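Local coordinates for DUF3216 domain-containing protein (Pyrococcus furiosus, PDB 2HJM) that is of unknown function but folds as a compact all-helical protein that assembles with further copies of itself through helix packing, at residues A[28-32]-A[51-56]. Residue numbers count along the deposited sequence, not the author numbering.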
# COMPACT_ATOMS: atom_id res chain seq x y z
N ALA A 28 -9.39 -13.30 18.07
CA ALA A 28 -8.69 -14.16 17.12
C ALA A 28 -7.69 -13.37 16.27
O ALA A 28 -6.56 -13.81 16.06
CB ALA A 28 -9.70 -14.85 16.21
N ILE A 29 -8.11 -12.20 15.79
CA ILE A 29 -7.22 -11.35 15.01
C ILE A 29 -5.93 -11.13 15.79
O ILE A 29 -4.84 -11.44 15.30
CB ILE A 29 -7.87 -9.98 14.71
CG1 ILE A 29 -9.07 -10.18 13.78
CG2 ILE A 29 -6.85 -9.04 14.08
CD1 ILE A 29 -9.82 -8.89 13.46
N GLU A 30 -6.05 -10.59 16.99
CA GLU A 30 -4.88 -10.33 17.82
C GLU A 30 -4.02 -11.59 17.86
O GLU A 30 -2.81 -11.54 17.62
CB GLU A 30 -5.29 -9.93 19.24
CG GLU A 30 -6.07 -8.62 19.31
CD GLU A 30 -6.66 -8.36 20.69
OE1 GLU A 30 -7.33 -9.26 21.24
OE2 GLU A 30 -6.48 -7.24 21.21
N ARG A 31 -4.66 -12.72 18.15
CA ARG A 31 -3.92 -13.97 18.20
C ARG A 31 -3.16 -14.12 16.87
O ARG A 31 -1.98 -14.45 16.87
CB ARG A 31 -4.86 -15.14 18.41
N PHE A 32 -3.83 -13.84 15.75
CA PHE A 32 -3.18 -13.96 14.45
C PHE A 32 -2.05 -12.94 14.23
O PHE A 32 -0.92 -13.31 13.88
CB PHE A 32 -4.24 -13.85 13.33
CG PHE A 32 -3.69 -14.09 11.95
CD1 PHE A 32 -2.99 -13.10 11.27
CD2 PHE A 32 -3.81 -15.34 11.34
CE1 PHE A 32 -2.42 -13.34 10.03
CE2 PHE A 32 -3.24 -15.59 10.10
CZ PHE A 32 -2.54 -14.58 9.44
N SER A 51 -0.12 -11.41 4.37
CA SER A 51 -0.72 -12.47 5.16
C SER A 51 -1.82 -11.90 6.06
O SER A 51 -2.95 -12.40 6.09
CB SER A 51 0.33 -13.15 6.02
OG SER A 51 1.46 -13.52 5.24
N ILE A 52 -1.51 -10.84 6.78
CA ILE A 52 -2.50 -10.24 7.66
C ILE A 52 -3.69 -9.71 6.87
O ILE A 52 -4.84 -9.99 7.23
CB ILE A 52 -1.88 -9.08 8.48
CG1 ILE A 52 -0.72 -9.59 9.32
CG2 ILE A 52 -2.93 -8.47 9.41
CD1 ILE A 52 0.05 -8.49 9.99
N TYR A 53 -3.43 -8.96 5.81
CA TYR A 53 -4.50 -8.37 4.99
C TYR A 53 -5.37 -9.44 4.36
O TYR A 53 -6.59 -9.32 4.37
CB TYR A 53 -3.91 -7.48 3.89
CG TYR A 53 -3.34 -6.17 4.38
CD1 TYR A 53 -2.45 -5.44 3.61
CD2 TYR A 53 -3.68 -5.66 5.64
CE1 TYR A 53 -1.89 -4.25 4.07
CE2 TYR A 53 -3.13 -4.47 6.11
CZ TYR A 53 -2.24 -3.77 5.32
OH TYR A 53 -1.68 -2.59 5.77
N GLY A 54 -4.75 -10.48 3.82
CA GLY A 54 -5.53 -11.54 3.22
C GLY A 54 -6.43 -12.13 4.28
O GLY A 54 -7.60 -12.46 4.03
N PHE A 55 -5.87 -12.25 5.48
CA PHE A 55 -6.55 -12.78 6.64
C PHE A 55 -7.76 -11.90 6.99
O PHE A 55 -8.84 -12.41 7.29
CB PHE A 55 -5.56 -12.84 7.80
CG PHE A 55 -6.16 -13.27 9.09
CD1 PHE A 55 -6.24 -12.39 10.16
CD2 PHE A 55 -6.65 -14.55 9.25
CE1 PHE A 55 -6.80 -12.78 11.37
CE2 PHE A 55 -7.21 -14.95 10.46
CZ PHE A 55 -7.29 -14.07 11.52
N LEU A 56 -7.58 -10.59 6.95
CA LEU A 56 -8.68 -9.70 7.26
C LEU A 56 -9.75 -9.83 6.19
O LEU A 56 -10.94 -9.73 6.49
CB LEU A 56 -8.20 -8.26 7.33
CG LEU A 56 -7.10 -7.90 8.32
CD1 LEU A 56 -6.86 -6.41 8.23
CD2 LEU A 56 -7.47 -8.31 9.75
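Two phenylalanines, one from each helix, bridge the wide gap between helices 23-34 and 45-63, whose axes approach to 11.3 Å in these segments and run nearly antiparallel, at 162°. Phe32 and Phe55 both adopt the t rotamer at chi1, which sends each ring straight across to the opposing helix, so that the two lie one over the other in a face-to-face stack with centroids 3.7 Å apart and planes at 8°. Because the rings enter from opposite sides, each reaches the base of the other: Phe55 CE1 comes to 3.4 Å from Phe32 CB, while Phe55 CB makes a CH-pi contact, 4.1 Å from the centroid of the Phe32 ring. At their tips the rings meet backbone, with Phe55 CE1 3.9 Å from Ile29 CA and Phe32 CE1 3.9 Å from Ile52 CA. Ile29, Ile52 and Leu56, all m,t, line one side of the stacked pair; Ile29 CG1 to Phe55 CE1 and Phe32 CE1 to Ile52 CG1 are both 4.2 Å. Val10 of helix 6-18 packs on Ile29 and Ile52, whereas Phe32 packs on Arg83 and Phe55 on Gly58 of a second subunit: this is antiparallel helix packing in the buried interior, beside the subunit interface. With no polar bond between the segments, the contact rests on close apolar fit, consistent with the two rings acting as the spacer between the helices.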